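Local structure of TIR protein (Paracoccus denitrificans PD1222, 3H16) at residues B[24-29]-B[65-70]; B[30-35]-B[50-55]; B[77-80]-B[84-87]. The protein is a bacterial TIR-domain protein with a flavodoxin-like fold, a parallel beta sheet covered by helices on both faces. All coordinates share one frame; numbering follows the deposited sequence.

How the interactions relate
Interactions 1 and 3 are buried, while interaction 2 lies at the surface. All three reach the same parallel sheet. Interaction 1 packs helix 63-73 on strand 21-28, mainly by an aromatic ring under a glycine. Interaction 2 ties the start of helix 32-45 to residues 52-53, at the break in strand 50-57, and its chemistry is mainly polar, a salt bridge with a backbone hydrogen bond beside it. Interaction 3 sets Phe85 of the short helix 83-86 against the end of strand 74-81. Strand 21-28 lies between the other two strands, so backbone bonds connect the sites: Ile25 pairs with Trp51, and Phe24 and Ser26 with Ile78. His84 also packs on Glu30 and Asp31 of interaction 2.

Interaction 1 of 3, residues B[24-29]-B[65-70]; sequences FISHAW and RSIDKG
Strand 24-28 and helix 65-70 run nearly antiparallel, at 170°, with their axes 9.5 Å apart, and the backbones come closest where the CA atoms of Phe24 and Gly70 face each other at 5.9 Å. The ring of Phe24 lies against Gly70 and does most of the touching. Gly70 CA sits over the centre of one ring face, 3.6 Å from the Phe24 ring centroid and 11° off the ring normal. This is a CH-pi contact. Because Gly70 has no side chain, the helix backbone itself can rest on the ring. Phe24 CD1 also approaches Gly70 O, at 3.3 Å. The Phe24 ring reaches this place because CG stands between the backbone N and the carbonyl carbon, chi1 70°.

Ile67 lies one helical turn before Gly70. Its CD1 meets Phe24 CE2 at 4.1 Å, and the two side chains cross at about a right angle. The same methyl comes near Ser26 OG, so one branch tip spans two residues of the strand. No direct hydrogen bond joins the segments. Instead a water bridges two hydroxyls, 2.5 Å from Ser26 OG and 3.0 Å from Ser66 OG. The first distance is short and should not be read closely. The water lends a polar link beside the apolar patch.

Outside the pair, the ring of Phe55 meets that of Phe24, and Leu98 touches Ile67. Gly70 O is hydrogen-bonded by Ser74 OG. Backbone bonds to strands 50-57 and 74-81 hold strand 21-28 inside the sheet. A helix laid nearly antiparallel over an inner strand of a parallel sheet is characteristic of the flavodoxin-like alpha/beta fold of TIR domains.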
ATOM      1  N   PHE B  24       3.564  16.587   7.217  1.00 24.65           N
ATOM      2  CA  PHE B  24       4.279  17.735   6.672  1.00 24.20           C
ATOM      3  C   PHE B  24       4.389  17.403   5.190  1.00 23.38           C
ATOM      4  O   PHE B  24       4.526  16.236   4.840  1.00 23.36           O
ATOM      5  CB  PHE B  24       5.663  17.915   7.300  1.00 24.56           C
ATOM      6  CG  PHE B  24       6.664  16.871   6.913  1.00 24.68           C
ATOM      7  CD1 PHE B  24       6.817  15.721   7.676  1.00 25.34           C
ATOM      8  CD2 PHE B  24       7.524  17.081   5.842  1.00 26.79           C
ATOM      9  CE1 PHE B  24       7.823  14.797   7.391  1.00 26.42           C
ATOM     10  CE2 PHE B  24       8.536  16.162   5.544  1.00 28.07           C
ATOM     11  CZ  PHE B  24       8.689  15.017   6.323  1.00 26.66           C
ATOM     12  N   ILE B  25       4.295  18.408   4.324  1.00 25.59           N
ATOM     13  CA  ILE B  25       4.365  18.178   2.876  1.00 26.94           C
ATOM     14  C   ILE B  25       5.606  18.756   2.181  1.00 27.31           C
ATOM     15  O   ILE B  25       5.653  19.952   1.878  1.00 29.14           O
ATOM     16  CB  ILE B  25       3.131  18.765   2.161  1.00 25.30           C
ATOM     17  CG1 ILE B  25       1.853  18.301   2.846  1.00 25.39           C
ATOM     18  CG2 ILE B  25       3.125  18.332   0.708  1.00 22.51           C
ATOM     19  CD1 ILE B  25       0.593  18.838   2.209  1.00 30.35           C
ATOM     20  N   SER B  26       6.598  17.905   1.927  1.00 28.27           N
ATOM     21  CA  SER B  26       7.824  18.321   1.242  1.00 29.35           C
ATOM     22  C   SER B  26       7.468  18.570  -0.229  1.00 29.30           C
ATOM     23  O   SER B  26       6.783  17.755  -0.858  1.00 30.05           O
ATOM     24  CB  SER B  26       8.883  17.222   1.343  1.00 32.31           C
ATOM     25  OG  SER B  26      10.097  17.620   0.733  1.00 37.00           O
ATOM     26  N   HIS B  27       7.935  19.682  -0.784  1.00 25.77           N
ATOM     27  CA  HIS B  27       7.608  20.022  -2.161  1.00 24.28           C
ATOM     28  C   HIS B  27       8.518  21.122  -2.690  1.00 25.24           C
ATOM     29  O   HIS B  27       9.119  21.874  -1.913  1.00 24.84           O
ATOM     30  CB  HIS B  27       6.174  20.544  -2.228  1.00 26.11           C
ATOM     31  CG  HIS B  27       5.978  21.840  -1.497  1.00 27.49           C
ATOM     32  ND1 HIS B  27       5.887  21.914  -0.123  1.00 27.18           N
ATOM     33  CD2 HIS B  27       5.932  23.118  -1.944  1.00 26.57           C
ATOM     34  CE1 HIS B  27       5.794  23.180   0.243  1.00 28.36           C
ATOM     35  NE2 HIS B  27       5.818  23.930  -0.844  1.00 28.23           N
ATOM     36  N   ALA B  28       8.590  21.224  -4.015  1.00 25.09           N
ATOM     37  CA  ALA B  28       9.386  22.255  -4.684  1.00 27.02           C
ATOM     38  C   ALA B  28       8.561  23.549  -4.624  1.00 28.61           C
ATOM     39  O   ALA B  28       7.359  23.535  -4.902  1.00 30.43           O
ATOM     40  CB  ALA B  28       9.648  21.846  -6.143  1.00 24.26           C
ATOM     41  N   TRP B  29       9.193  24.666  -4.276  1.00 31.24           N
ATOM     42  CA  TRP B  29       8.457  25.922  -4.145  1.00 33.50           C
ATOM     43  C   TRP B  29       7.445  26.193  -5.255  1.00 34.48           C
ATOM     44  O   TRP B  29       6.337  26.669  -4.998  1.00 35.53           O
ATOM     45  CB  TRP B  29       9.418  27.113  -4.018  1.00 34.20           C
ATOM     46  CG  TRP B  29      10.025  27.581  -5.296  1.00 36.78           C
ATOM     47  CD1 TRP B  29      11.250  27.240  -5.800  1.00 37.03           C
ATOM     48  CD2 TRP B  29       9.449  28.507  -6.227  1.00 39.15           C
ATOM     49  NE1 TRP B  29      11.473  27.898  -6.986  1.00 37.84           N
ATOM     50  CE2 TRP B  29      10.386  28.683  -7.273  1.00 38.81           C
ATOM     51  CE3 TRP B  29       8.234  29.207  -6.280  1.00 38.80           C
ATOM     52  CZ2 TRP B  29      10.145  29.530  -8.359  1.00 38.09           C
ATOM     53  CZ3 TRP B  29       7.996  30.051  -7.364  1.00 38.57           C
ATOM     54  CH2 TRP B  29       8.948  30.203  -8.386  1.00 38.74           C
ATOM     55  N   ARG B  65      18.110  17.644   5.711  1.00 46.71           N
ATOM     56  CA  ARG B  65      17.703  18.291   6.954  1.00 47.20           C
ATOM     57  C   ARG B  65      16.227  18.617   7.002  1.00 45.06           C
ATOM     58  O   ARG B  65      15.603  18.523   8.060  1.00 42.87           O
ATOM     59  CB  ARG B  65      18.510  19.577   7.182  1.00 53.92           C
ATOM     60  CG  ARG B  65      20.003  19.350   7.379  1.00 63.80           C
ATOM     61  CD  ARG B  65      20.730  20.633   7.751  1.00 70.77           C
ATOM     62  NE  ARG B  65      22.168  20.414   7.878  1.00 76.33           N
ATOM     63  CZ  ARG B  65      22.977  20.135   6.860  1.00 79.19           C
ATOM     64  NH1 ARG B  65      22.496  20.043   5.629  1.00 80.16           N
ATOM     65  NH2 ARG B  65      24.270  19.939   7.075  1.00 82.05           N
ATOM     66  N   SER B  66      15.669  19.010   5.863  1.00 42.76           N
ATOM     67  CA  SER B  66      14.254  19.346   5.802  1.00 41.62           C
ATOM     68  C   SER B  66      13.401  18.157   6.230  1.00 39.36           C
ATOM     69  O   SER B  66      12.414  18.320   6.955  1.00 39.17           O
ATOM     70  CB  SER B  66      13.866  19.772   4.384  1.00 43.64           C
ATOM     71  OG  SER B  66      12.488  20.116   4.316  1.00 47.22           O
ATOM     72  N   ILE B  67      13.785  16.966   5.775  1.00 36.95           N
ATOM     73  CA  ILE B  67      13.059  15.747   6.100  1.00 34.99           C
ATOM     74  C   ILE B  67      13.189  15.421   7.582  1.00 39.49           C
ATOM     75  O   ILE B  67      12.204  15.060   8.228  1.00 39.64           O
ATOM     76  CB  ILE B  67      13.571  14.551   5.255  1.00 30.32           C
ATOM     77  CG1 ILE B  67      13.234  14.773   3.781  1.00 26.70           C
ATOM     78  CG2 ILE B  67      12.914  13.260   5.706  1.00 27.53           C
ATOM     79  CD1 ILE B  67      11.754  14.734   3.473  1.00 26.13           C
ATOM     80  N   ASP B  68      14.400  15.547   8.122  1.00 46.17           N
ATOM     81  CA  ASP B  68      14.631  15.267   9.543  1.00 52.26           C
ATOM     82  C   ASP B  68      13.720  16.149  10.376  1.00 50.92           C
ATOM     83  O   ASP B  68      13.020  15.672  11.263  1.00 52.37           O
ATOM     84  CB  ASP B  68      16.088  15.548   9.923  1.00 60.67           C
ATOM     85  CG  ASP B  68      17.067  14.635   9.209  1.00 67.98           C
ATOM     86  OD1 ASP B  68      16.969  13.401   9.380  1.00 72.93           O
ATOM     87  OD2 ASP B  68      17.937  15.153   8.480  1.00 71.80           O
ATOM     88  N   LYS B  69      13.739  17.443  10.075  1.00 49.56           N
ATOM     89  CA  LYS B  69      12.915  18.421  10.769  1.00 47.02           C
ATOM     90  C   LYS B  69      11.454  17.998  10.704  1.00 46.36           C
ATOM     91  O   LYS B  69      10.805  17.829  11.739  1.00 46.82           O
ATOM     92  CB  LYS B  69      13.079  19.803  10.127  1.00 47.01           C
ATOM     93  CG  LYS B  69      12.197  20.890  10.732  1.00 47.16           C
ATOM     94  CD  LYS B  69      12.311  22.194   9.950  1.00 48.04           C
ATOM     95  CE  LYS B  69      11.320  23.239  10.442  1.00 50.08           C
ATOM     96  NZ  LYS B  69      11.316  24.451   9.566  1.00 52.14           N
ATOM     97  N   GLY B  70      10.946  17.826   9.484  1.00 44.86           N
ATOM     98  CA  GLY B  70       9.560  17.426   9.308  1.00 41.06           C
ATOM     99  C   GLY B  70       9.173  16.178  10.086  1.00 38.41           C
ATOM    100  O   GLY B  70       8.084  16.099  10.661  1.00 36.84           O
TER
HETATM  101  O   HOH W   1      10.626  19.698   2.064  1.00 28.21           O

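Interaction 2 of 3, residues B[30-35]-B[50-55]; sequences EDKADF and VWYDDF
Lys32 at the start of helix 32-45 reaches across to Tyr52 and Asp53, which follow strand 50-51. Its CB packs on His27 of strand 21-28, which precedes the helix, with His27 NE2 at 3.4 Å. CG leaves CB anti to the backbone N, chi1 173°, and comes to the edge of the Tyr52 ring, near its plane, 4.3 Å from CE2. CD continues the chain. The bend comes about the CG-CD bond (chi3 -86°), and it turns CE toward Asp53. CE lies 3.8 Å from Asp53 OD1.

NZ, at the tip, grips Asp53 twice. The salt bridge from Lys32 NZ to Asp53 OD1 is 2.8 Å long, and the ammonium meets that oxygen from above the carboxylate plane, 50° out of it. The second bond runs from Lys32 NZ to Asp53 O at 3.1 Å. It lies in the carbonyl plane, on a lone pair. One ammonium thus fixes both the side chain and the backbone of Asp53. The carboxylate probably helps to hold the lysine charged.

Tyr52 also packs on Val36 and Ala40 of helix 32-45, and on Ile25. These contacts continue the join inward from the surface. The site belongs to a beta-alpha-beta crossover, in which helix 32-45 connects the adjacent parallel strands 21-28 and 50-57 of the TIR fold.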
ATOM      1  N   GLU B  30       7.818  25.882  -6.487  1.00 34.63           N
ATOM      2  CA  GLU B  30       6.937  26.101  -7.620  1.00 33.95           C
ATOM      3  C   GLU B  30       5.584  25.404  -7.479  1.00 35.11           C
ATOM      4  O   GLU B  30       4.602  25.836  -8.070  1.00 35.99           O
ATOM      5  CB  GLU B  30       7.631  25.640  -8.906  1.00 33.57           C
ATOM      6  CG  GLU B  30       8.977  26.324  -9.151  1.00 32.87           C
ATOM      7  CD  GLU B  30      10.162  25.481  -8.710  1.00 33.59           C
ATOM      8  OE1 GLU B  30      10.119  24.887  -7.613  1.00 29.21           O
ATOM      9  OE2 GLU B  30      11.152  25.420  -9.466  1.00 35.88           O
ATOM     10  N   ASP B  31       5.522  24.329  -6.697  1.00 34.86           N
ATOM     11  CA  ASP B  31       4.264  23.610  -6.525  1.00 35.61           C
ATOM     12  C   ASP B  31       3.453  24.036  -5.311  1.00 36.22           C
ATOM     13  O   ASP B  31       2.352  23.530  -5.112  1.00 35.68           O
ATOM     14  CB  ASP B  31       4.497  22.096  -6.450  1.00 32.13           C
ATOM     15  CG  ASP B  31       5.001  21.523  -7.756  1.00 32.33           C
ATOM     16  OD1 ASP B  31       4.475  21.905  -8.826  1.00 33.79           O
ATOM     17  OD2 ASP B  31       5.919  20.680  -7.719  1.00 28.88           O
ATOM     18  N   LYS B  32       3.981  24.952  -4.502  1.00 37.28           N
ATOM     19  CA  LYS B  32       3.253  25.406  -3.317  1.00 40.54           C
ATOM     20  C   LYS B  32       1.957  26.102  -3.689  1.00 44.07           C
ATOM     21  O   LYS B  32       0.871  25.699  -3.262  1.00 42.52           O
ATOM     22  CB  LYS B  32       4.084  26.372  -2.468  1.00 38.37           C
ATOM     23  CG  LYS B  32       3.271  26.979  -1.322  1.00 36.97           C
ATOM     24  CD  LYS B  32       4.043  28.010  -0.511  1.00 37.76           C
ATOM     25  CE  LYS B  32       4.873  27.368   0.591  1.00 38.76           C
ATOM     26  NZ  LYS B  32       5.519  28.379   1.478  1.00 38.13           N
ATOM     27  N   ALA B  33       2.085  27.155  -4.484  1.00 52.17           N
ATOM     28  CA  ALA B  33       0.947  27.946  -4.916  1.00 60.81           C
ATOM     29  C   ALA B  33      -0.275  27.125  -5.292  1.00 65.19           C
ATOM     30  O   ALA B  33      -1.294  27.178  -4.610  1.00 64.84           O
ATOM     31  CB  ALA B  33       1.354  28.831  -6.091  1.00 64.09           C
ATOM     32  N   ASP B  34      -0.160  26.356  -6.367  1.00 68.19           N
ATOM     33  CA  ASP B  34      -1.272  25.562  -6.878  1.00 73.95           C
ATOM     34  C   ASP B  34      -1.638  24.250  -6.183  1.00 68.67           C
ATOM     35  O   ASP B  34      -2.686  24.159  -5.537  1.00 74.63           O
ATOM     36  CB  ASP B  34      -1.045  25.281  -8.366  1.00 86.39           C
ATOM     37  CG  ASP B  34       0.232  24.500  -8.618  1.00 94.93           C
ATOM     38  OD1 ASP B  34       1.297  24.921  -8.116  1.00102.72           O
ATOM     39  OD2 ASP B  34       0.173  23.466  -9.316  1.00 98.50           O
ATOM     40  N   PHE B  35      -0.779  23.242  -6.317  1.00 59.45           N
ATOM     41  CA  PHE B  35      -1.039  21.909  -5.767  1.00 44.64           C
ATOM     42  C   PHE B  35      -1.034  21.726  -4.254  1.00 39.99           C
ATOM     43  O   PHE B  35      -2.060  21.413  -3.651  1.00 38.65           O
ATOM     44  CB  PHE B  35      -0.061  20.899  -6.380  1.00 35.27           C
ATOM     45  CG  PHE B  35      -0.369  19.468  -6.038  1.00 28.39           C
ATOM     46  CD1 PHE B  35      -1.542  18.868  -6.486  1.00 25.80           C
ATOM     47  CD2 PHE B  35       0.509  18.723  -5.258  1.00 27.35           C
ATOM     48  CE1 PHE B  35      -1.839  17.548  -6.160  1.00 25.85           C
ATOM     49  CE2 PHE B  35       0.220  17.399  -4.927  1.00 26.38           C
ATOM     50  CZ  PHE B  35      -0.961  16.813  -5.382  1.00 25.55           C
ATOM     51  N   VAL B  50      -1.983  19.667   9.255  1.00 35.51           N
ATOM     52  CA  VAL B  50      -0.953  19.796   8.233  1.00 31.09           C
ATOM     53  C   VAL B  50      -0.110  21.070   8.231  1.00 30.97           C
ATOM     54  O   VAL B  50      -0.645  22.173   8.366  1.00 32.27           O
ATOM     55  CB  VAL B  50      -1.602  19.702   6.825  1.00 27.73           C
ATOM     56  CG1 VAL B  50      -0.536  19.549   5.750  1.00 21.09           C
ATOM     57  CG2 VAL B  50      -2.591  18.562   6.781  1.00 24.40           C
ATOM     58  N   TRP B  51       1.203  20.909   8.068  1.00 30.67           N
ATOM     59  CA  TRP B  51       2.102  22.050   7.939  1.00 30.83           C
ATOM     60  C   TRP B  51       3.001  21.790   6.735  1.00 32.11           C
ATOM     61  O   TRP B  51       3.315  20.642   6.418  1.00 30.37           O
ATOM     62  CB  TRP B  51       2.909  22.327   9.227  1.00 30.53           C
ATOM     63  CG  TRP B  51       3.918  21.325   9.686  1.00 28.56           C
ATOM     64  CD1 TRP B  51       3.851  19.977   9.558  1.00 30.61           C
ATOM     65  CD2 TRP B  51       5.089  21.595  10.478  1.00 29.21           C
ATOM     66  NE1 TRP B  51       4.900  19.384  10.222  1.00 29.26           N
ATOM     67  CE2 TRP B  51       5.675  20.354  10.794  1.00 27.32           C
ATOM     68  CE3 TRP B  51       5.696  22.767  10.951  1.00 29.24           C
ATOM     69  CZ2 TRP B  51       6.844  20.244  11.562  1.00 27.80           C
ATOM     70  CZ3 TRP B  51       6.859  22.660  11.714  1.00 27.91           C
ATOM     71  CH2 TRP B  51       7.419  21.402  12.010  1.00 26.88           C
ATOM     72  N   TYR B  52       3.378  22.860   6.044  1.00 33.01           N
ATOM     73  CA  TYR B  52       4.204  22.747   4.846  1.00 35.67           C
ATOM     74  C   TYR B  52       4.833  24.076   4.419  1.00 36.57           C
ATOM     75  O   TYR B  52       5.670  24.104   3.521  1.00 39.13           O
ATOM     76  CB  TYR B  52       3.355  22.241   3.683  1.00 38.17           C
ATOM     77  CG  TYR B  52       2.227  23.184   3.338  1.00 37.90           C
ATOM     78  CD1 TYR B  52       1.060  23.203   4.100  1.00 37.85           C
ATOM     79  CD2 TYR B  52       2.344  24.091   2.283  1.00 38.17           C
ATOM     80  CE1 TYR B  52       0.031  24.099   3.824  1.00 39.35           C
ATOM     81  CE2 TYR B  52       1.318  24.997   1.995  1.00 39.08           C
ATOM     82  CZ  TYR B  52       0.163  24.992   2.772  1.00 40.51           C
ATOM     83  OH  TYR B  52      -0.864  25.874   2.508  1.00 42.14           O
ATOM     84  N   ASP B  53       4.430  25.173   5.046  1.00 36.33           N
ATOM     85  CA  ASP B  53       4.966  26.467   4.671  1.00 34.59           C
ATOM     86  C   ASP B  53       6.493  26.548   4.735  1.00 35.39           C
ATOM     87  O   ASP B  53       7.121  27.144   3.859  1.00 30.29           O
ATOM     88  CB  ASP B  53       4.353  27.556   5.536  1.00 33.53           C
ATOM     89  CG  ASP B  53       4.702  28.935   5.044  1.00 37.32           C
ATOM     90  OD1 ASP B  53       4.357  29.247   3.885  1.00 38.23           O
ATOM     91  OD2 ASP B  53       5.326  29.703   5.812  1.00 39.73           O
ATOM     92  N   ASP B  54       7.092  25.951   5.765  1.00 37.04           N
ATOM     93  CA  ASP B  54       8.545  25.966   5.910  1.00 40.07           C
ATOM     94  C   ASP B  54       9.144  24.706   5.321  1.00 39.71           C
ATOM     95  O   ASP B  54      10.144  24.185   5.825  1.00 41.85           O
ATOM     96  CB  ASP B  54       8.951  26.067   7.386  1.00 46.32           C
ATOM     97  CG  ASP B  54       8.925  27.500   7.914  1.00 49.08           C
ATOM     98  OD1 ASP B  54       9.390  27.705   9.052  1.00 51.65           O
ATOM     99  OD2 ASP B  54       8.447  28.418   7.205  1.00 49.32           O
ATOM    100  N   PHE B  55       8.529  24.214   4.254  1.00 37.00           N
ATOM    101  CA  PHE B  55       9.002  23.003   3.612  1.00 34.28           C
ATOM    102  C   PHE B  55       9.111  23.128   2.099  1.00 33.92           C
ATOM    103  O   PHE B  55       9.228  22.117   1.396  1.00 35.67           O
ATOM    104  CB  PHE B  55       8.096  21.836   3.989  1.00 32.24           C
ATOM    105  CG  PHE B  55       8.202  21.440   5.433  1.00 30.22           C
ATOM    106  CD1 PHE B  55       9.273  20.674   5.881  1.00 29.47           C
ATOM    107  CD2 PHE B  55       7.242  21.855   6.356  1.00 30.01           C
ATOM    108  CE1 PHE B  55       9.392  20.325   7.226  1.00 28.63           C
ATOM    109  CE2 PHE B  55       7.353  21.511   7.712  1.00 28.75           C
ATOM    110  CZ  PHE B  55       8.428  20.747   8.142  1.00 29.70           C
TER

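Interaction 3 of 3, residues B[77-80]-B[84-87]; sequences GIVV and HFFK
Phe85 meets Val79 and the carbonyl of Val80. The far end of its ring touches one branch of the valine: Val79 CG2 is 3.9 Å from Phe85 CE2 and 4.0 Å from Phe85 CZ. The side chains cross at about a right angle. At the near end, Val80 O lies 3.6 Å from Phe85 CB and 3.7 Å from Phe85 CG. No hydrogen bond joins the segments; the contact is van der Waals packing, apolar between the side chains, with the Val80 carbonyl oxygen against Phe85 CB and CG. The ring extends from the helix back along the strand because its CG is anti to the backbone N, chi1 174°. Val79 CG2 is likewise anti to its own N and faces the ring.

Strand 74-81 lies between strands 21-28 and 109-113 in the parallel sheet of this TIR domain, and the short helix 83-86 follows it almost at once in the chain. Only three residues separate the two segments, so the helix stays close to the strand end.

Further out, Trp90 holds Phe85 in two ways: its ring meets the phenylalanine ring with planes at about 40°, and its NE1 is hydrogen-bonded to Phe85 O. Ser82 OG takes a weak hydrogen bond from Phe85 N. On the strand side, Leu98, Ile109 and Pro111 pack around Val79, and its backbone is hydrogen-bonded to that of Leu110.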
ATOM      1  N   GLY B  77       5.176  12.086   6.573  1.00 32.54           N
ATOM      2  CA  GLY B  77       5.559  13.162   5.694  1.00 28.42           C
ATOM      3  C   GLY B  77       5.118  12.760   4.312  1.00 27.09           C
ATOM      4  O   GLY B  77       4.988  11.569   4.023  1.00 22.94           O
ATOM      5  N   ILE B  78       4.864  13.753   3.471  1.00 26.50           N
ATOM      6  CA  ILE B  78       4.450  13.541   2.085  1.00 27.96           C
ATOM      7  C   ILE B  78       5.467  14.283   1.232  1.00 26.98           C
ATOM      8  O   ILE B  78       5.937  15.361   1.612  1.00 26.87           O
ATOM      9  CB  ILE B  78       3.049  14.178   1.778  1.00 29.58           C
ATOM     10  CG1 ILE B  78       1.925  13.374   2.414  1.00 29.71           C
ATOM     11  CG2 ILE B  78       2.815  14.252   0.274  1.00 29.53           C
ATOM     12  CD1 ILE B  78       0.569  14.042   2.240  1.00 32.70           C
ATOM     13  N   VAL B  79       5.833  13.709   0.095  1.00 26.28           N
ATOM     14  CA  VAL B  79       6.747  14.402  -0.792  1.00 24.67           C
ATOM     15  C   VAL B  79       6.085  14.434  -2.170  1.00 23.64           C
ATOM     16  O   VAL B  79       5.676  13.399  -2.703  1.00 25.31           O
ATOM     17  CB  VAL B  79       8.148  13.721  -0.846  1.00 23.23           C
ATOM     18  CG1 VAL B  79       8.062  12.348  -1.483  1.00 26.28           C
ATOM     19  CG2 VAL B  79       9.106  14.587  -1.622  1.00 20.74           C
ATOM     20  N   VAL B  80       5.920  15.633  -2.719  1.00 23.40           N
ATOM     21  CA  VAL B  80       5.307  15.766  -4.035  1.00 23.55           C
ATOM     22  C   VAL B  80       6.375  15.551  -5.097  1.00 26.64           C
ATOM     23  O   VAL B  80       7.299  16.362  -5.239  1.00 26.67           O
ATOM     24  CB  VAL B  80       4.676  17.155  -4.232  1.00 20.78           C
ATOM     25  CG1 VAL B  80       4.106  17.277  -5.642  1.00 17.28           C
ATOM     26  CG2 VAL B  80       3.580  17.362  -3.210  1.00 16.08           C
ATOM     27  N   HIS B  84       9.135  19.742 -11.308  1.00 28.64           N
ATOM     28  CA  HIS B  84       9.727  20.840 -10.534  1.00 27.81           C
ATOM     29  C   HIS B  84      10.620  20.345  -9.418  1.00 25.85           C
ATOM     30  O   HIS B  84      11.669  20.926  -9.146  1.00 24.09           O
ATOM     31  CB  HIS B  84       8.641  21.717  -9.904  1.00 27.99           C
ATOM     32  CG  HIS B  84       7.863  22.518 -10.893  1.00 30.78           C
ATOM     33  ND1 HIS B  84       8.450  23.457 -11.714  1.00 30.67           N
ATOM     34  CD2 HIS B  84       6.544  22.525 -11.193  1.00 31.60           C
ATOM     35  CE1 HIS B  84       7.526  24.009 -12.477  1.00 31.31           C
ATOM     36  NE2 HIS B  84       6.361  23.461 -12.181  1.00 33.65           N
ATOM     37  N   PHE B  85      10.191  19.282  -8.750  1.00 25.45           N
ATOM     38  CA  PHE B  85      10.991  18.740  -7.667  1.00 25.84           C
ATOM     39  C   PHE B  85      12.177  17.993  -8.270  1.00 26.30           C
ATOM     40  O   PHE B  85      13.237  17.884  -7.645  1.00 28.27           O
ATOM     41  CB  PHE B  85      10.136  17.824  -6.795  1.00 24.16           C
ATOM     42  CG  PHE B  85      10.906  17.095  -5.736  1.00 23.09           C
ATOM     43  CD1 PHE B  85      11.521  15.880  -6.017  1.00 20.70           C
ATOM     44  CD2 PHE B  85      10.988  17.603  -4.445  1.00 23.44           C
ATOM     45  CE1 PHE B  85      12.200  15.180  -5.032  1.00 23.82           C
ATOM     46  CE2 PHE B  85      11.668  16.910  -3.446  1.00 23.19           C
ATOM     47  CZ  PHE B  85      12.275  15.692  -3.741  1.00 23.95           C
ATOM     48  N   PHE B  86      12.006  17.491  -9.491  1.00 25.17           N
ATOM     49  CA  PHE B  86      13.091  16.769 -10.151  1.00 27.84           C
ATOM     50  C   PHE B  86      14.163  17.713 -10.688  1.00 29.63           C
ATOM     51  O   PHE B  86      15.357  17.420 -10.597  1.00 28.82           O
ATOM     52  CB  PHE B  86      12.572  15.909 -11.309  1.00 25.59           C
ATOM     53  CG  PHE B  86      11.672  14.785 -10.883  1.00 24.99           C
ATOM     54  CD1 PHE B  86      11.731  14.274  -9.592  1.00 24.20           C
ATOM     55  CD2 PHE B  86      10.801  14.198 -11.796  1.00 25.26           C
ATOM     56  CE1 PHE B  86      10.933  13.185  -9.213  1.00 25.61           C
ATOM     57  CE2 PHE B  86      10.005  13.115 -11.432  1.00 26.86           C
ATOM     58  CZ  PHE B  86      10.074  12.606 -10.133  1.00 27.97           C
ATOM     59  N   LYS B  87      13.740  18.844 -11.239  1.00 31.64           N
ATOM     60  CA  LYS B  87      14.676  19.800 -11.794  1.00 35.23           C
ATOM     61  C   LYS B  87      15.505  20.536 -10.761  1.00 34.77           C
ATOM     62  O   LYS B  87      16.198  21.488 -11.096  1.00 33.69           O
ATOM     63  CB  LYS B  87      13.941  20.802 -12.684  1.00 40.33           C
ATOM     64  CG  LYS B  87      13.361  20.166 -13.941  1.00 50.09           C
ATOM     65  CD  LYS B  87      12.964  21.204 -14.975  1.00 56.41           C
ATOM     66  CE  LYS B  87      12.463  20.543 -16.250  1.00 59.95           C
ATOM     67  NZ  LYS B  87      12.075  21.554 -17.270  1.00 63.09           N
TER